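Local coordinates for protein beta-glucuronidase (uncultured Clostridium sp., PDB 6U7J) that probably hydrolyses beta-D-glucuronides to release glucuronic acid, and belongs to the gut microbial beta-glucuronidases that reactivate estrogens, at residues T489-W494 and K500-T505; K537-D540 and F544-G547; E199-R204 and Y265-Y270; I218-E223 and N243-M248. All coordinates share one frame; numbering follows the deposited sequence.

Interaction 1: T489-W494 and K500-T505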
loop_
_atom_site.group_PDB
_atom_site.type_symbol
_atom_site.label_atom_id
_atom_site.label_comp_id
_atom_site.label_asym_id
_atom_site.label_seq_id
_atom_site.Cartn_x
_atom_site.Cartn_y
_atom_site.Cartn_z
ATOM N N THR B 489 1.376 14.097 34.234
ATOM C CA THR B 489 0.443 14.230 35.347
ATOM C C THR B 489 -0.003 12.864 35.851
ATOM O O THR B 489 -0.030 12.610 37.061
ATOM C CB THR B 489 -0.769 15.055 34.914
ATOM O OG1 THR B 489 -0.363 16.401 34.650
ATOM C CG2 THR B 489 -1.828 15.057 36.000
ATOM N N ASP B 490 -0.353 11.963 34.931
ATOM C CA ASP B 490 -0.810 10.648 35.358
ATOM C C ASP B 490 0.315 9.876 36.035
ATOM O O ASP B 490 0.107 9.263 37.086
ATOM C CB ASP B 490 -1.375 9.872 34.166
ATOM C CG ASP B 490 -2.311 8.751 34.593
ATOM O OD1 ASP B 490 -3.344 9.039 35.232
ATOM O OD2 ASP B 490 -2.003 7.578 34.300
ATOM N N LEU B 491 1.517 9.914 35.457
ATOM C CA LEU B 491 2.658 9.234 36.056
ATOM C C LEU B 491 2.858 9.664 37.502
ATOM O O LEU B 491 3.107 8.828 38.382
ATOM C CB LEU B 491 3.926 9.535 35.251
ATOM C CG LEU B 491 4.095 8.842 33.908
ATOM C CD1 LEU B 491 5.357 9.358 33.234
ATOM C CD2 LEU B 491 4.150 7.332 34.126
ATOM N N ILE B 492 2.751 10.969 37.764
ATOM C CA ILE B 492 3.046 11.471 39.099
ATOM C C ILE B 492 1.959 11.041 40.081
ATOM O O ILE B 492 2.252 10.711 41.238
ATOM C CB ILE B 492 3.242 12.998 39.063
ATOM C CG1 ILE B 492 4.512 13.346 38.278
ATOM C CG2 ILE B 492 3.357 13.556 40.474
ATOM C CD1 ILE B 492 4.681 14.832 38.025
ATOM N N LYS B 493 0.699 11.001 39.629
ATOM C CA LYS B 493 -0.380 10.509 40.487
ATOM C C LYS B 493 -0.179 9.037 40.865
ATOM O O LYS B 493 -0.423 8.649 42.015
ATOM C CB LYS B 493 -1.737 10.720 39.808
ATOM C CG LYS B 493 -2.066 12.199 39.604
ATOM C CD LYS B 493 -3.546 12.467 39.349
ATOM C CE LYS B 493 -4.023 11.820 38.065
ATOM N NZ LYS B 493 -5.339 12.365 37.607
ATOM N N TRP B 494 0.277 8.204 39.923
ATOM C CA TRP B 494 0.513 6.791 40.239
ATOM C C TRP B 494 1.646 6.636 41.253
ATOM O O TRP B 494 1.591 5.772 42.139
ATOM C CB TRP B 494 0.832 5.996 38.963
ATOM C CG TRP B 494 -0.360 5.677 38.088
ATOM C CD1 TRP B 494 -0.723 6.313 36.939
ATOM C CD2 TRP B 494 -1.329 4.639 38.294
ATOM N NE1 TRP B 494 -1.860 5.744 36.417
ATOM C CE2 TRP B 494 -2.251 4.712 37.229
ATOM C CE3 TRP B 494 -1.510 3.657 39.278
ATOM C CZ2 TRP B 494 -3.337 3.845 37.118
ATOM C CZ3 TRP B 494 -2.590 2.795 39.167
ATOM C CH2 TRP B 494 -3.489 2.894 38.095
ATOM N N LYS B 500 5.791 3.344 44.523
ATOM C CA LYS B 500 6.587 2.308 43.889
ATOM C C LYS B 500 7.145 2.792 42.553
ATOM O O LYS B 500 6.634 3.756 41.968
ATOM C CB LYS B 500 5.725 1.052 43.678
ATOM C CG LYS B 500 5.341 0.335 44.986
ATOM C CD LYS B 500 4.128 -0.545 44.777
ATOM C CE LYS B 500 3.404 -0.842 46.092
ATOM N NZ LYS B 500 4.226 -1.728 46.949
ATOM N N PRO B 501 8.198 2.149 42.042
ATOM C CA PRO B 501 8.635 2.436 40.670
ATOM C C PRO B 501 7.543 2.086 39.668
ATOM O O PRO B 501 6.705 1.208 39.911
ATOM C CB PRO B 501 9.868 1.543 40.483
ATOM C CG PRO B 501 10.260 1.084 41.844
ATOM C CD PRO B 501 9.020 1.109 42.683
ATOM N N VAL B 502 7.564 2.793 38.536
ATOM C CA VAL B 502 6.533 2.703 37.506
ATOM C C VAL B 502 7.169 2.294 36.181
ATOM O O VAL B 502 8.219 2.825 35.790
ATOM C CB VAL B 502 5.772 4.032 37.340
ATOM C CG1 VAL B 502 4.726 3.906 36.240
ATOM C CG2 VAL B 502 5.113 4.439 38.649
ATOM N N ILE B 503 6.536 1.338 35.506
ATOM C CA ILE B 503 6.804 1.007 34.115
ATOM C C ILE B 503 5.566 1.379 33.310
ATOM O O ILE B 503 4.438 1.078 33.722
ATOM C CB ILE B 503 7.131 -0.487 33.941
ATOM C CG1 ILE B 503 8.343 -0.891 34.776
ATOM C CG2 ILE B 503 7.378 -0.829 32.477
ATOM C CD1 ILE B 503 8.571 -2.378 34.753
ATOM N N VAL B 504 5.766 2.055 32.182
ATOM C CA VAL B 504 4.690 2.245 31.211
ATOM C C VAL B 504 4.739 1.016 30.312
ATOM O O VAL B 504 5.590 0.904 29.423
ATOM C CB VAL B 504 4.827 3.550 30.422
ATOM C CG1 VAL B 504 3.648 3.690 29.435
ATOM C CG2 VAL B 504 4.865 4.767 31.364
ATOM N N THR B 505 3.862 0.057 30.589
ATOM C CA THR B 505 3.957 -1.240 29.930
ATOM C C THR B 505 3.351 -1.235 28.530
ATOM O O THR B 505 3.598 -2.180 27.770
ATOM C CB THR B 505 3.295 -2.326 30.796
ATOM O OG1 THR B 505 2.126 -1.797 31.437
ATOM C CG2 THR B 505 4.273 -2.855 31.874
HETATM O O HOH W 1 3.587 3.794 42.597
#
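Leu491 lays its CD2 methyl over two valines of the neighbouring strand. CD2 is 3.8 Å from Val504 CG2 and 4.1 Å from Val502 CG1. One branch of the leucine therefore makes both contacts. It meets Val504 at about a right angle and Val502 on a slant. The CB of Leu491 does not aim directly at the strand. Chi1 (-74°) puts CG anti to the carbonyl carbon, and chi2 (176°) then extends CD1 and leaves CD2 facing the valines. No direct hydrogen bond joins the two segments, and the side-chain contact is purely apolar.

The backbones are linked through water 1. It donates to Trp494 O at 2.8 Å and accepts from Lys500 N at 3.0 Å. This bridges the last part of the helix and the approach to the strand.

Trp494, one turn further along, is also buried, and its indole is held within the helix. NE1 donates to Asp490 OD2 at 2.8 Å, with a bent N-H...O angle of 132°. The oxygen lies in the indole plane, but the N-H comes in from above the carboxylate plane. Asp490 OD2 also forms a salt bridge with Arg469, so one oxygen serves two donors.

Strand 465-468, helix 480-498 and strand 502-506 form a beta-alpha-beta unit. A helix packed by aliphatic residues on the outside of a parallel strand is the repeating feature of the TIM barrel.

Interaction 2: K537-D540 and F544-G547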
loop_
_atom_site.group_PDB
_atom_site.type_symbol
_atom_site.label_atom_id
_atom_site.label_comp_id
_atom_site.label_asym_id
_atom_site.label_seq_id
_atom_site.Cartn_x
_atom_site.Cartn_y
_atom_site.Cartn_z
ATOM N N LYS B 537 8.869 12.015 26.357
ATOM C CA LYS B 537 9.220 13.257 27.034
ATOM C C LYS B 537 8.680 13.273 28.456
ATOM O O LYS B 537 9.373 13.698 29.384
ATOM C CB LYS B 537 8.674 14.444 26.247
ATOM C CG LYS B 537 9.217 15.777 26.695
ATOM C CD LYS B 537 8.531 16.912 25.959
ATOM C CE LYS B 537 8.122 18.012 26.936
ATOM N NZ LYS B 537 8.587 19.361 26.503
ATOM N N ALA B 538 7.443 12.802 28.639
ATOM C CA ALA B 538 6.843 12.766 29.967
ATOM C C ALA B 538 7.656 11.887 30.913
ATOM O O ALA B 538 7.998 12.298 32.026
ATOM C CB ALA B 538 5.401 12.269 29.873
ATOM N N MET B 539 7.972 10.667 30.482
ATOM C CA MET B 539 8.693 9.741 31.346
ATOM C C MET B 539 10.095 10.242 31.659
ATOM O O MET B 539 10.616 9.992 32.753
ATOM C CB MET B 539 8.763 8.366 30.693
ATOM C CG MET B 539 7.411 7.750 30.380
ATOM S SD MET B 539 7.645 6.133 29.590
ATOM C CE MET B 539 7.138 6.522 27.907
ATOM N N ASP B 540 10.722 10.940 30.713
ATOM C CA ASP B 540 12.063 11.449 30.951
ATOM C C ASP B 540 12.098 12.493 32.062
ATOM O O ASP B 540 13.165 12.732 32.635
ATOM C CB ASP B 540 12.631 12.020 29.657
ATOM C CG ASP B 540 13.121 10.936 28.723
ATOM O OD1 ASP B 540 13.254 9.774 29.181
ATOM O OD2 ASP B 540 13.380 11.242 27.538
ATOM N N PHE B 544 11.086 8.288 38.869
ATOM C CA PHE B 544 10.605 7.023 39.410
ATOM C C PHE B 544 10.201 6.028 38.324
ATOM O O PHE B 544 9.715 4.935 38.644
ATOM C CB PHE B 544 9.422 7.289 40.343
ATOM C CG PHE B 544 8.332 8.084 39.700
ATOM C CD1 PHE B 544 7.351 7.451 38.954
ATOM C CD2 PHE B 544 8.304 9.464 39.811
ATOM C CE1 PHE B 544 6.346 8.177 38.339
ATOM C CE2 PHE B 544 7.294 10.200 39.194
ATOM C CZ PHE B 544 6.310 9.549 38.462
ATOM N N VAL B 545 10.388 6.370 37.056
ATOM C CA VAL B 545 9.994 5.497 35.959
ATOM C C VAL B 545 11.160 4.564 35.647
ATOM O O VAL B 545 12.267 5.020 35.361
ATOM C CB VAL B 545 9.568 6.327 34.737
ATOM C CG1 VAL B 545 9.585 5.485 33.473
ATOM C CG2 VAL B 545 8.178 6.905 34.970
ATOM N N ILE B 546 10.934 3.252 35.724
ATOM C CA ILE B 546 12.032 2.307 35.538
ATOM C C ILE B 546 11.923 1.543 34.222
ATOM O O ILE B 546 12.706 0.616 33.982
ATOM C CB ILE B 546 12.157 1.333 36.728
ATOM C CG1 ILE B 546 10.813 0.680 37.028
ATOM C CG2 ILE B 546 12.670 2.062 37.955
ATOM C CD1 ILE B 546 10.929 -0.695 37.699
ATOM N N GLY B 547 10.990 1.900 33.357
ATOM C CA GLY B 547 10.955 1.249 32.062
ATOM C C GLY B 547 9.864 1.794 31.170
ATOM O O GLY B 547 8.897 2.420 31.627
#
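Met539 and Val545 meet side by side, with the methionine chain running past one methyl of the valine. Val545 points from its strand toward the helix, while the CB of Met539 leaves the helix across that direction. CG1 is the valine methyl that touches. It meets the base of the methionine, 4.1 Å from Met539 CB. The chain then stays close, and Met539 SD is still 4.4 Å from Val545 CG1.

CG of Met539 is anti to the carbonyl carbon (chi1 -59°), and the next bond is extended (chi2 179°). The chain bends only at its last torsion, which carries CE away from the valine.

Met539 SD also comes within 4.4 Å of Gly547 O, a loose contact. The methionine packs on Val504 of the next strand as well. Carbon and sulfur make the contact with Val545, and no hydrogen bond joins the two segments.

Residues around Met539 have partners elsewhere. Asp540 makes a salt bridge with Arg589, and Lys537 a cation-pi contact with Tyr484. Helix 525-540 is the crossover helix between parallel strands 502-506 and 545-551. Met539 also touches Leu487 and Leu491 of helix 480-498, so it sits where two barrel helices and two parallel strands come together.

Interaction 3: E199-R204 and Y265-Y270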
loop_
_atom_site.group_PDB
_atom_site.type_symbol
_atom_site.label_atom_id
_atom_site.label_comp_id
_atom_site.label_asym_id
_atom_site.label_seq_id
_atom_site.Cartn_x
_atom_site.Cartn_y
_atom_site.Cartn_z
ATOM N N GLU B 199 12.724 -36.192 38.513
ATOM C CA GLU B 199 11.401 -35.609 38.302
ATOM C C GLU B 199 11.416 -34.079 38.262
ATOM O O GLU B 199 10.787 -33.476 37.386
ATOM C CB GLU B 199 10.435 -36.061 39.402
ATOM C CG GLU B 199 10.359 -37.567 39.621
ATOM C CD GLU B 199 9.375 -37.951 40.728
ATOM O OE1 GLU B 199 9.263 -37.213 41.725
ATOM O OE2 GLU B 199 8.696 -38.987 40.596
ATOM N N ASP B 200 12.093 -33.435 39.212
ATOM C CA ASP B 200 12.011 -31.987 39.356
ATOM C C ASP B 200 13.327 -31.437 39.895
ATOM O O ASP B 200 14.000 -32.082 40.702
ATOM C CB ASP B 200 10.857 -31.596 40.283
ATOM C CG ASP B 200 10.456 -30.142 40.136
ATOM O OD1 ASP B 200 11.129 -29.410 39.378
ATOM O OD2 ASP B 200 9.462 -29.730 40.778
ATOM N N ILE B 201 13.680 -30.235 39.434
ATOM C CA ILE B 201 14.873 -29.509 39.855
ATOM C C ILE B 201 14.478 -28.068 40.128
ATOM O O ILE B 201 13.837 -27.430 39.283
ATOM C CB ILE B 201 15.979 -29.527 38.782
ATOM C CG1 ILE B 201 16.294 -30.937 38.298
ATOM C CG2 ILE B 201 17.241 -28.804 39.284
ATOM C CD1 ILE B 201 17.099 -30.919 37.005
ATOM N N SER B 202 14.886 -27.539 41.280
ATOM C CA SER B 202 14.776 -26.113 41.573
ATOM C C SER B 202 16.136 -25.554 41.965
ATOM O O SER B 202 16.832 -26.136 42.809
ATOM C CB SER B 202 13.756 -25.845 42.679
ATOM O OG SER B 202 12.562 -26.544 42.425
ATOM N N VAL B 203 16.508 -24.431 41.351
ATOM C CA VAL B 203 17.761 -23.734 41.632
ATOM C C VAL B 203 17.442 -22.299 42.024
ATOM O O VAL B 203 16.615 -21.643 41.378
ATOM C CB VAL B 203 18.720 -23.764 40.427
ATOM C CG1 VAL B 203 20.083 -23.212 40.812
ATOM C CG2 VAL B 203 18.856 -25.187 39.890
ATOM N N ARG B 204 18.067 -21.837 43.105
ATOM C CA ARG B 204 18.059 -20.443 43.521
ATOM C C ARG B 204 19.490 -20.039 43.822
ATOM O O ARG B 204 20.286 -20.852 44.304
ATOM C CB ARG B 204 17.150 -20.216 44.731
ATOM C CG ARG B 204 15.763 -20.830 44.523
ATOM C CD ARG B 204 14.763 -20.508 45.631
ATOM N NE ARG B 204 15.011 -21.239 46.887
ATOM C CZ ARG B 204 15.163 -22.562 47.035
ATOM N NH1 ARG B 204 15.084 -23.400 46.005
ATOM N NH2 ARG B 204 15.385 -23.054 48.251
ATOM N N TYR B 265 25.659 -21.444 33.817
ATOM C CA TYR B 265 26.205 -22.687 34.340
ATOM C C TYR B 265 25.246 -23.831 34.024
ATOM O O TYR B 265 24.112 -23.621 33.598
ATOM C CB TYR B 265 26.442 -22.590 35.849
ATOM C CG TYR B 265 27.537 -21.623 36.222
ATOM C CD1 TYR B 265 27.268 -20.266 36.368
ATOM C CD2 TYR B 265 28.849 -22.060 36.420
ATOM C CE1 TYR B 265 28.271 -19.367 36.700
ATOM C CE2 TYR B 265 29.863 -21.161 36.749
ATOM C CZ TYR B 265 29.559 -19.816 36.893
ATOM O OH TYR B 265 30.538 -18.902 37.223
ATOM N N LYS B 266 25.707 -25.061 34.229
ATOM C CA LYS B 266 24.858 -26.229 34.042
ATOM C C LYS B 266 24.856 -27.055 35.317
ATOM O O LYS B 266 25.924 -27.394 35.838
ATOM C CB LYS B 266 25.316 -27.078 32.849
ATOM C CG LYS B 266 25.606 -26.286 31.582
ATOM C CD LYS B 266 27.034 -26.535 31.125
ATOM C CE LYS B 266 27.414 -25.689 29.921
ATOM N NZ LYS B 266 26.693 -24.371 29.891
ATOM N N LEU B 267 23.659 -27.339 35.831
ATOM C CA LEU B 267 23.464 -28.344 36.875
ATOM C C LEU B 267 23.413 -29.704 36.189
ATOM O O LEU B 267 22.421 -30.050 35.548
ATOM C CB LEU B 267 22.194 -28.064 37.673
ATOM C CG LEU B 267 22.111 -28.742 39.053
ATOM C CD1 LEU B 267 23.284 -28.322 39.945
ATOM C CD2 LEU B 267 20.782 -28.468 39.766
ATOM N N ASP B 268 24.497 -30.472 36.308
ATOM C CA ASP B 268 24.688 -31.727 35.591
ATOM C C ASP B 268 24.537 -32.874 36.582
ATOM O O ASP B 268 25.356 -33.016 37.501
ATOM C CB ASP B 268 26.061 -31.741 34.922
ATOM C CG ASP B 268 26.236 -32.870 33.911
ATOM O OD1 ASP B 268 25.245 -33.340 33.298
ATOM O OD2 ASP B 268 27.407 -33.273 33.716
ATOM N N ILE B 269 23.499 -33.689 36.390
ATOM C CA ILE B 269 23.008 -34.612 37.406
ATOM C C ILE B 269 23.033 -36.033 36.860
ATOM O O ILE B 269 22.520 -36.295 35.762
ATOM C CB ILE B 269 21.583 -34.240 37.849
ATOM C CG1 ILE B 269 21.517 -32.766 38.249
ATOM C CG2 ILE B 269 21.104 -35.151 38.967
ATOM C CD1 ILE B 269 20.102 -32.252 38.492
ATOM N N TYR B 270 23.597 -36.954 37.644
ATOM C CA TYR B 270 23.595 -38.378 37.335
ATOM C C TYR B 270 22.896 -39.136 38.458
ATOM O O TYR B 270 23.256 -38.996 39.630
ATOM C CB TYR B 270 25.020 -38.899 37.141
ATOM C CG TYR B 270 25.713 -38.352 35.908
ATOM C CD1 TYR B 270 26.350 -37.116 35.933
ATOM C CD2 TYR B 270 25.735 -39.080 34.724
ATOM C CE1 TYR B 270 26.984 -36.614 34.800
ATOM C CE2 TYR B 270 26.363 -38.596 33.605
ATOM C CZ TYR B 270 26.987 -37.367 33.645
ATOM O OH TYR B 270 27.614 -36.896 32.512
#
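Ile201 reaches from its strand toward Leu267 and Ile269 on the opposing sheet. Its CB aims at that sheet and splits into two branches. CG2, the short branch, lies 3.6 Å from Leu267 CD2. CG1 lies 4.0 Å from Ile269 CD1. At the tip, CD1 of Ile201 meets Ile269 CD1 at 3.6 Å. The two isoleucines thus reach toward each other tip to tip, whereas Ile201 and Leu267 slide past one another in opposite directions. CG1 is anti to the carbonyl carbon (chi1 -52°), which sends the long branch to Ile269 and leaves CG2 for the leucine.

Leu267 CD2 also touches Val203 CG2, at 3.8 Å. It therefore sits between two residues of the same strand.

The strand axes pass 10.3 Å apart at 144°, the spacing of two sheets stacked face to face. Strand 198-208 belongs to a three-stranded sheet and strand 265-271 to a four-stranded one, as in the immunoglobulin-like beta-sandwich domain of family 2 glycosidases. Asp200 makes a salt bridge to Lys404, and Ser202 OG a hydrogen bond.

Only methyl and methylene groups meet across the gap. The sheets are joined here by dispersion and the hydrophobic effect, with no hydrogen bond between these two segments.

Interaction 4: I218-E223 and N243-M248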
loop_
_atom_site.group_PDB
_atom_site.type_symbol
_atom_site.label_atom_id
_atom_site.label_comp_id
_atom_site.label_asym_id
_atom_site.label_seq_id
_atom_site.Cartn_x
_atom_site.Cartn_y
_atom_site.Cartn_z
ATOM N N ILE B 218 16.660 -31.436 44.217
ATOM C CA ILE B 218 16.371 -32.401 43.170
ATOM C C ILE B 218 15.357 -33.409 43.705
ATOM O O ILE B 218 15.377 -33.761 44.889
ATOM C CB ILE B 218 17.662 -33.090 42.697
ATOM C CG1 ILE B 218 18.668 -32.027 42.251
ATOM C CG2 ILE B 218 17.386 -34.083 41.571
ATOM C CD1 ILE B 218 20.059 -32.559 41.990
ATOM N N LYS B 219 14.455 -33.846 42.834
ATOM C CA LYS B 219 13.380 -34.752 43.191
ATOM C C LYS B 219 13.425 -35.916 42.219
ATOM O O LYS B 219 13.468 -35.710 41.005
ATOM C CB LYS B 219 12.030 -34.033 43.141
ATOM C CG LYS B 219 10.805 -34.843 43.528
ATOM C CD LYS B 219 9.567 -33.901 43.559
ATOM C CE LYS B 219 8.275 -34.550 43.020
ATOM N NZ LYS B 219 7.017 -34.016 43.657
ATOM N N THR B 220 13.484 -37.132 42.754
ATOM C CA THR B 220 13.418 -38.359 41.977
ATOM C C THR B 220 12.267 -39.217 42.486
ATOM O O THR B 220 11.659 -38.935 43.522
ATOM C CB THR B 220 14.726 -39.157 42.062
ATOM O OG1 THR B 220 14.746 -39.901 43.286
ATOM C CG2 THR B 220 15.936 -38.249 41.998
ATOM N N ASN B 221 11.971 -40.283 41.739
ATOM C CA ASN B 221 11.001 -41.276 42.172
ATOM C C ASN B 221 11.649 -42.428 42.944
ATOM O O ASN B 221 11.048 -43.499 43.042
ATOM C CB ASN B 221 10.207 -41.811 40.972
ATOM C CG ASN B 221 11.056 -42.637 40.020
ATOM O OD1 ASN B 221 12.249 -42.394 39.866
ATOM N ND2 ASN B 221 10.438 -43.620 39.372
ATOM N N ALA B 222 12.864 -42.227 43.492
ATOM C CA ALA B 222 13.562 -43.190 44.363
ATOM C C ALA B 222 14.542 -42.401 45.244
ATOM O O ALA B 222 15.762 -42.389 45.034
ATOM C CB ALA B 222 14.273 -44.280 43.556
ATOM N N GLU B 223 13.994 -41.738 46.270
ATOM C CA GLU B 223 14.715 -40.758 47.089
ATOM C C GLU B 223 15.786 -41.349 48.007
ATOM O O GLU B 223 15.995 -40.838 49.116
ATOM C CB GLU B 223 13.727 -39.977 47.965
ATOM C CG GLU B 223 12.491 -39.449 47.254
ATOM C CD GLU B 223 12.150 -38.013 47.653
ATOM O OE1 GLU B 223 11.604 -37.279 46.798
ATOM O OE2 GLU B 223 12.420 -37.624 48.819
ATOM N N ASN B 243 27.174 -34.973 46.396
ATOM C CA ASN B 243 26.374 -36.190 46.404
ATOM C C ASN B 243 25.041 -35.971 47.098
ATOM O O ASN B 243 24.331 -36.940 47.384
ATOM C CB ASN B 243 27.139 -37.326 47.083
ATOM C CG ASN B 243 28.578 -37.393 46.641
ATOM O OD1 ASN B 243 28.866 -37.760 45.503
ATOM N ND2 ASN B 243 29.496 -37.018 47.531
ATOM N N GLU B 244 24.699 -34.720 47.383
ATOM C CA GLU B 244 23.465 -34.389 48.069
ATOM C C GLU B 244 22.359 -34.094 47.063
ATOM O O GLU B 244 22.593 -33.452 46.032
ATOM C CB GLU B 244 23.684 -33.184 48.984
ATOM C CG GLU B 244 24.668 -33.458 50.121
ATOM C CD GLU B 244 24.267 -34.674 50.945
ATOM O OE1 GLU B 244 23.219 -34.618 51.631
ATOM O OE2 GLU B 244 24.990 -35.693 50.882
ATOM N N MET B 245 21.152 -34.568 47.369
ATOM C CA MET B 245 19.990 -34.261 46.547
ATOM C C MET B 245 19.459 -32.856 46.786
ATOM O O MET B 245 18.804 -32.288 45.903
ATOM C CB MET B 245 18.890 -35.281 46.803
ATOM C CG MET B 245 19.142 -36.562 46.051
ATOM S SD MET B 245 17.646 -37.337 45.472
ATOM C CE MET B 245 18.108 -39.068 45.527
ATOM N N LYS B 246 19.721 -32.297 47.961
ATOM C CA LYS B 246 19.379 -30.928 48.301
ATOM C C LYS B 246 20.613 -30.346 48.967
ATOM O O LYS B 246 21.089 -30.890 49.971
ATOM C CB LYS B 246 18.154 -30.880 49.221
ATOM C CG LYS B 246 17.876 -29.524 49.843
ATOM C CD LYS B 246 16.610 -29.560 50.691
ATOM C CE LYS B 246 16.137 -28.150 51.034
ATOM N NZ LYS B 246 14.645 -28.054 51.141
ATOM N N ASP B 247 21.162 -29.282 48.390
ATOM C CA ASP B 247 22.472 -28.815 48.813
ATOM C C ASP B 247 22.655 -27.350 48.444
ATOM O O ASP B 247 21.876 -26.761 47.685
ATOM C CB ASP B 247 23.593 -29.655 48.198
ATOM C CG ASP B 247 24.863 -29.658 49.049
ATOM O OD1 ASP B 247 25.831 -30.354 48.672
ATOM O OD2 ASP B 247 24.898 -28.968 50.091
ATOM N N MET B 248 23.732 -26.785 48.982
ATOM C CA MET B 248 24.062 -25.370 48.884
ATOM C C MET B 248 25.570 -25.323 48.659
ATOM O O MET B 248 26.339 -25.556 49.595
ATOM C CB MET B 248 23.646 -24.651 50.162
ATOM C CG MET B 248 23.644 -23.148 50.114
ATOM S SD MET B 248 23.347 -22.445 51.758
ATOM C CE MET B 248 24.983 -21.853 52.214
#
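The flat groups here are the Met245 peptide carbonyl, met by Ile218, and the Asp247 carboxylate. Ile218 N donates to Met245 O at 2.9 Å. N lies nearly in line with the C=O (163°), while the bond is bent at the hydrogen (144°). Ile218 CB lies 3.5 Å from the same oxygen, with CG1 close behind. The carboxylate of Asp247 takes a bond from its own strand. Met248 N lies 2.7 Å from Asp247 OD2 and stands above the carboxylate plane.

The Met245 side chain crosses Thr220 at about a right angle. Met245 SD is 4.0 Å from Thr220 CG2. Bends at chi2 (-145°) and chi3 carry SD past the threonine and CE on to the turn, where CE lies 4.1 Å from Ala222 O. Thr220 OG1 accepts from Ala222 N at 3.0 Å, forming an ST turn in the backbone that CE meets. Met245 and Thr220 also pack on Phe271, and Met245 on Ile227, both from the facing sheet.

Strands 211-220 and 246-251 are antiparallel neighbours in the three-stranded sheet. One backbone bond joins the two segments. Most of the remaining contact is weak, undirected packing by a flexible thioether over the strand end and its turn.

In the fold
The four contacts form two pairs. Interactions 1 and 2 lie in the TIM barrel, with centres 8 Å apart. Strands 502-506 and 545-551 are neighbours there, and Val502 O and Ile546 N are 2.7 Å apart, probably hydrogen-bonded. Interactions 3 and 4 lie in the beta-sandwich, with centres 10 Å apart. They share the sheet of strands 198-208 and 211-220, where Asp200 O and Lys219 N are 2.8 Å apart. The pairs do not touch: interactions 1 and 3 have nearest atoms about 22 Å apart. TIM-barrel active sites lie at the C-terminal strand ends. Interaction 2 uses the start of its strand, so it probably lies toward the other end.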